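Binding domain (Hc) of Paraclostridial Mosquitocidal Protein 1 (Paraclostridium bifermentans, PDB 6HOX) forms the receptor-binding part of a botulinum-like neurotoxin that targets Anopheles mosquitoes, serving host nerve cell targeting. Local coordinates at residues I81-S84 with D88-I91; V115-M118 with G122-I125. All blocks are in the same frame, centred on the assembly; numbering follows the deposited sequence.

Contact 1. Residues I81-S84 with D88-I91; sequences INFS and DFTI
F83 points the edge of its ring at the face of F89, and this one T-shaped pair carries the contact. Along 81-84, I81 comes first and does not reach 88-91. It is buried against T44 of a loop and I226 of strand 218-227. N82 follows and works within its own segment. Its OD1 accepts a weak hydrogen bond from S84 N at 3.3 Å. N82 is poorly ordered, so this bond counts for little.

F83 CG lies anti to the carbonyl carbon (chi1 -53°), which swings the ring across to F89. The ring centroids are 4.9 Å apart and the planes stand at 75°. F83 CD1 sits over the centre of the F89 ring, 3.7 Å from F89 CZ, with F83 CE1 beside it. The CB of F89 points toward 81-84. Its CG stands between backbone N and carbonyl carbon (chi1 63°), which presents a ring face to F83. S84 O takes a hydrogen bond from S87 OG.

F89 opens strand 89-96, which pairs with strands 167-174 and 218-227. The contact lays a loop residue against the start of a strand in the lectin-like beta-sandwich, where W134 of strand 131-137 also covers F89. Both rings are buried. Dispersion and a weak C-H to pi attraction hold them, so ring shape, not polar bonding, fits the two segments together.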
ATOM      1  N   ILE A  81       5.340  24.417 -15.514  1.00 51.13           N
ATOM      2  CA  ILE A  81       6.152  23.206 -15.260  1.00 53.51           C
ATOM      3  C   ILE A  81       7.619  23.536 -15.556  1.00 54.60           C
ATOM      4  O   ILE A  81       8.129  23.231 -16.637  1.00 54.98           O
ATOM      5  CB  ILE A  81       5.681  21.989 -16.085  1.00 50.80           C
ATOM      6  CG1 ILE A  81       4.172  21.770 -16.014  1.00 53.56           C
ATOM      7  CG2 ILE A  81       6.432  20.742 -15.649  1.00 52.13           C
ATOM      8  CD1 ILE A  81       3.675  20.667 -16.926  1.00 52.82           C
ATOM      9  N   ASN A  82       8.296  24.133 -14.575  1.00 61.50           N
ATOM     10  CA  ASN A  82       9.615  24.709 -14.798  1.00 69.15           C
ATOM     11  C   ASN A  82      10.583  24.320 -13.669  1.00 69.83           C
ATOM     12  O   ASN A  82      10.285  24.482 -12.469  1.00 69.59           O
ATOM     13  CB  ASN A  82       9.531  26.226 -14.943  1.00 71.09           C
ATOM     14  CG  ASN A  82      10.896  26.864 -14.870  1.00 74.15           C
ATOM     15  OD1 ASN A  82      11.217  27.543 -13.896  1.00 78.96           O
ATOM     16  ND2 ASN A  82      11.718  26.595 -15.870  1.00 82.75           N
ATOM     17  N   PHE A  83      11.768  23.852 -14.079  1.00 64.05           N
ATOM     18  CA  PHE A  83      12.811  23.386 -13.169  1.00 60.92           C
ATOM     19  C   PHE A  83      14.051  24.283 -13.298  1.00 60.14           C
ATOM     20  O   PHE A  83      15.168  23.810 -13.120  1.00 65.48           O
ATOM     21  CB  PHE A  83      13.108  21.908 -13.452  1.00 54.52           C
ATOM     22  CG  PHE A  83      11.879  21.035 -13.439  1.00 51.18           C
ATOM     23  CD1 PHE A  83      11.260  20.709 -12.241  1.00 47.64           C
ATOM     24  CD2 PHE A  83      11.321  20.564 -14.618  1.00 49.13           C
ATOM     25  CE1 PHE A  83      10.114  19.928 -12.220  1.00 48.93           C
ATOM     26  CE2 PHE A  83      10.176  19.780 -14.595  1.00 46.75           C
ATOM     27  CZ  PHE A  83       9.575  19.466 -13.398  1.00 49.51           C
ATOM     28  N   SER A  84      13.836  25.579 -13.568  1.00 61.28           N
ATOM     29  CA  SER A  84      14.910  26.586 -13.681  1.00 63.16           C
ATOM     30  C   SER A  84      15.582  26.769 -12.316  1.00 66.59           C
ATOM     31  O   SER A  84      14.986  26.445 -11.284  1.00 62.51           O
ATOM     32  CB  SER A  84      14.382  27.901 -14.198  1.00 62.19           C
ATOM     33  OG  SER A  84      13.723  28.625 -13.164  1.00 63.12           O
ATOM     34  N   ASP A  88      12.078  26.650  -6.640  1.00 38.85           N
ATOM     35  CA  ASP A  88      11.817  25.513  -5.745  1.00 36.36           C
ATOM     36  C   ASP A  88      10.691  24.660  -6.352  1.00 33.82           C
ATOM     37  O   ASP A  88       9.839  25.171  -7.062  1.00 33.33           O
ATOM     38  CB  ASP A  88      11.430  25.986  -4.341  1.00 35.47           C
ATOM     39  CG  ASP A  88      12.481  26.841  -3.653  1.00 42.81           C
ATOM     40  OD1 ASP A  88      13.670  26.772  -4.054  1.00 40.14           O
ATOM     41  OD2 ASP A  88      12.101  27.583  -2.720  1.00 45.23           O
ATOM     42  N   PHE A  89      10.676  23.356  -6.074  1.00 29.32           N
ATOM     43  CA  PHE A  89       9.534  22.548  -6.520  1.00 28.66           C
ATOM     44  C   PHE A  89       9.384  21.302  -5.641  1.00 27.59           C
ATOM     45  O   PHE A  89      10.296  20.951  -4.870  1.00 25.60           O
ATOM     46  CB  PHE A  89       9.647  22.197  -8.005  1.00 28.22           C
ATOM     47  CG  PHE A  89      10.832  21.346  -8.376  1.00 28.34           C
ATOM     48  CD1 PHE A  89      12.054  21.927  -8.682  1.00 28.97           C
ATOM     49  CD2 PHE A  89      10.726  19.966  -8.422  1.00 29.39           C
ATOM     50  CE1 PHE A  89      13.145  21.142  -9.024  1.00 29.70           C
ATOM     51  CE2 PHE A  89      11.815  19.183  -8.768  1.00 30.48           C
ATOM     52  CZ  PHE A  89      13.026  19.774  -9.068  1.00 31.16           C
ATOM     53  N   THR A  90       8.196  20.694  -5.748  1.00 25.86           N
ATOM     54  CA  THR A  90       7.872  19.427  -5.142  1.00 25.72           C
ATOM     55  C   THR A  90       7.254  18.509  -6.205  1.00 26.03           C
ATOM     56  O   THR A  90       6.461  18.955  -7.049  1.00 24.90           O
ATOM     57  CB  THR A  90       6.929  19.614  -3.947  1.00 25.02           C
ATOM     58  OG1 THR A  90       7.638  20.433  -3.016  1.00 25.16           O
ATOM     59  CG2 THR A  90       6.519  18.310  -3.293  1.00 25.16           C
ATOM     60  N   ILE A  91       7.695  17.249  -6.178  1.00 24.32           N
ATOM     61  CA  ILE A  91       7.109  16.166  -6.904  1.00 24.06           C
ATOM     62  C   ILE A  91       6.507  15.201  -5.871  1.00 23.67           C
ATOM     63  O   ILE A  91       7.197  14.801  -4.936  1.00 23.61           O
ATOM     64  CB  ILE A  91       8.161  15.485  -7.807  1.00 24.47           C
ATOM     65  CG1 ILE A  91       8.584  16.396  -8.964  1.00 25.04           C
ATOM     66  CG2 ILE A  91       7.654  14.140  -8.321  1.00 26.14           C
ATOM     67  CD1 ILE A  91       9.722  15.856  -9.809  1.00 24.42           C
TER

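Contact 2. Residues V115-M118 with G122-I125; sequences VNNM and GWKI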
ATOM      1  N   VAL A 115      10.223   7.793 -14.595  1.00 21.94           N
ATOM      2  CA  VAL A 115       9.866   9.131 -15.021  1.00 22.20           C
ATOM      3  C   VAL A 115      11.175   9.875 -15.286  1.00 22.73           C
ATOM      4  O   VAL A 115      12.031   9.926 -14.416  1.00 22.63           O
ATOM      5  CB  VAL A 115       9.013   9.882 -13.985  1.00 22.31           C
ATOM      6  CG1 VAL A 115       8.475  11.175 -14.573  1.00 21.62           C
ATOM      7  CG2 VAL A 115       7.879   9.038 -13.410  1.00 22.37           C
ATOM      8  N   ASN A 116      11.303  10.452 -16.485  1.00 22.96           N
ATOM      9  CA  ASN A 116      12.584  10.913 -16.988  1.00 23.70           C
ATOM     10  C   ASN A 116      12.403  12.318 -17.564  1.00 24.56           C
ATOM     11  O   ASN A 116      11.559  12.531 -18.429  1.00 23.75           O
ATOM     12  CB  ASN A 116      13.176   9.892 -17.961  1.00 23.32           C
ATOM     13  CG  ASN A 116      14.494  10.346 -18.542  1.00 25.71           C
ATOM     14  OD1 ASN A 116      14.627  11.496 -18.928  1.00 26.41           O
ATOM     15  ND2 ASN A 116      15.468   9.458 -18.609  1.00 27.07           N
ATOM     16  N   ASN A 117      13.130  13.284 -16.984  1.00 25.52           N
ATOM     17  CA  ASN A 117      13.305  14.608 -17.570  1.00 25.21           C
ATOM     18  C   ASN A 117      14.804  14.935 -17.578  1.00 24.51           C
ATOM     19  O   ASN A 117      15.232  15.978 -17.072  1.00 26.06           O
ATOM     20  CB  ASN A 117      12.520  15.712 -16.857  1.00 25.08           C
ATOM     21  CG  ASN A 117      12.585  17.031 -17.603  1.00 26.51           C
ATOM     22  OD1 ASN A 117      12.760  18.095 -17.006  1.00 26.78           O
ATOM     23  ND2 ASN A 117      12.501  16.973 -18.922  1.00 25.06           N
ATOM     24  N   MET A 118      15.577  14.022 -18.164  1.00 24.04           N
ATOM     25  CA  MET A 118      17.023  14.095 -18.233  1.00 26.21           C
ATOM     26  C   MET A 118      17.457  14.080 -19.702  1.00 26.98           C
ATOM     27  O   MET A 118      17.129  13.155 -20.445  1.00 26.61           O
ATOM     28  CB  MET A 118      17.646  12.889 -17.532  1.00 26.80           C
ATOM     29  CG  MET A 118      19.149  12.951 -17.438  1.00 26.74           C
ATOM     30  SD  MET A 118      19.668  14.150 -16.217  1.00 26.92           S
ATOM     31  CE  MET A 118      19.417  13.192 -14.716  1.00 25.47           C
ATOM     32  N   GLY A 122      19.152  17.627 -15.943  1.00 24.91           N
ATOM     33  CA  GLY A 122      17.759  17.533 -15.496  1.00 24.66           C
ATOM     34  C   GLY A 122      17.606  16.599 -14.312  1.00 24.07           C
ATOM     35  O   GLY A 122      18.515  16.525 -13.440  1.00 24.25           O
ATOM     36  N   TRP A 123      16.467  15.889 -14.280  1.00 22.95           N
ATOM     37  CA  TRP A 123      16.150  14.975 -13.198  1.00 24.60           C
ATOM     38  C   TRP A 123      15.512  13.693 -13.747  1.00 24.58           C
ATOM     39  O   TRP A 123      14.997  13.657 -14.884  1.00 24.40           O
ATOM     40  CB  TRP A 123      15.257  15.662 -12.152  1.00 25.17           C
ATOM     41  CG  TRP A 123      13.944  16.150 -12.674  1.00 25.99           C
ATOM     42  CD1 TRP A 123      13.643  17.422 -13.060  1.00 28.31           C
ATOM     43  CD2 TRP A 123      12.739  15.381 -12.854  1.00 24.39           C
ATOM     44  NE1 TRP A 123      12.349  17.490 -13.501  1.00 29.25           N
ATOM     45  CE2 TRP A 123      11.763  16.261 -13.371  1.00 27.30           C
ATOM     46  CE3 TRP A 123      12.394  14.043 -12.650  1.00 22.74           C
ATOM     47  CZ2 TRP A 123      10.467  15.845 -13.683  1.00 25.94           C
ATOM     48  CZ3 TRP A 123      11.109  13.636 -12.950  1.00 24.60           C
ATOM     49  CH2 TRP A 123      10.163  14.524 -13.459  1.00 24.33           C
ATOM     50  N   LYS A 124      15.574  12.630 -12.939  1.00 25.43           N
ATOM     51  CA  LYS A 124      14.804  11.439 -13.206  1.00 24.85           C
ATOM     52  C   LYS A 124      14.471  10.697 -11.914  1.00 24.35           C
ATOM     53  O   LYS A 124      15.132  10.837 -10.892  1.00 25.29           O
ATOM     54  CB  LYS A 124      15.546  10.506 -14.157  1.00 26.42           C
ATOM     55  CG  LYS A 124      16.869   9.970 -13.648  1.00 28.08           C
ATOM     56  CD  LYS A 124      17.377   8.823 -14.495  1.00 29.64           C
ATOM     57  CE  LYS A 124      17.742   9.249 -15.896  1.00 27.82           C
ATOM     58  NZ  LYS A 124      18.290   8.118 -16.670  1.00 28.08           N
ATOM     59  N   ILE A 125      13.420   9.886 -12.014  1.00 23.90           N
ATOM     60  CA  ILE A 125      12.971   8.943 -10.997  1.00 23.10           C
ATOM     61  C   ILE A 125      13.155   7.549 -11.598  1.00 23.86           C
ATOM     62  O   ILE A 125      12.620   7.275 -12.688  1.00 22.34           O
ATOM     63  CB  ILE A 125      11.507   9.208 -10.606  1.00 22.04           C
ATOM     64  CG1 ILE A 125      11.330  10.564  -9.926  1.00 23.41           C
ATOM     65  CG2 ILE A 125      10.968   8.095  -9.729  1.00 23.49           C
ATOM     66  CD1 ILE A 125       9.909  11.112  -9.971  1.00 23.34           C
TER
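The W123 indole carries N117 CB over one face and V115 CG1 at its edge, 3.9 Å from W123 CH2. The NE1 edge is directed at the F83 ring. N117 CB lies 3.9 Å from the centroid of the W123 five-membered ring, 22° off the ring normal, a CH-pi contact. W123 CG lies between its backbone N and carbonyl carbon (chi1 60°), which brings the indole across to 115-118. The N117 amide is steeply inclined to the indole. Its OD1 accepts a hydrogen bond from K77 NZ.

The two strands form an antiparallel hairpin. V115 and I125 make one hydrogen-bonded pair, with I125 N to V115 O at 2.8 Å. N117 and W123 make the next, with N117 N to W123 O also 2.8 Å. N116 and K124 lie side by side on the face away from W123. N116 ND2 is 3.5 Å from K124 CE, and both end at D113: K124 by a salt bridge, N116 by a hydrogen bond. N116 OD1 accepts from M118 N at 2.8 Å, an Asx turn. M118 bends so that SD lies 3.5 Å from G122 N. G122 has backbone angles that call for glycine, and N117 O crowds the place of a CB.

Strand 131-137 pairs with 122-128 and brings W134 against W123 and I125. Strand 205-207 touches V115 and W123 through I205, while I91 and F93 of strand 89-96 meet I125.

Both contacts lie in the N-terminal receptor-binding region, which has the concanavalin-like beta-sandwich fold. Contact 1 joins a loop to strand 89-96 of the larger sheet. Contact 2 joins two neighbouring strands of the five-stranded sheet. Contact 1 rests on a single buried ring pair. Contact 2 adds backbone hydrogen bonds, and its face with N116 and K124 is partly exposed and polar. Their buried sides meet between the two sheets. The indole edge of W123 is directed at a face of F83, with W123 NE1 3.3 Å from F83 CE2. F83 thus gives its edge to F89 and receives an edge from W123. I91 CD1 reaches W123 CH2 at 3.9 Å, and W134 touches residues of both contacts.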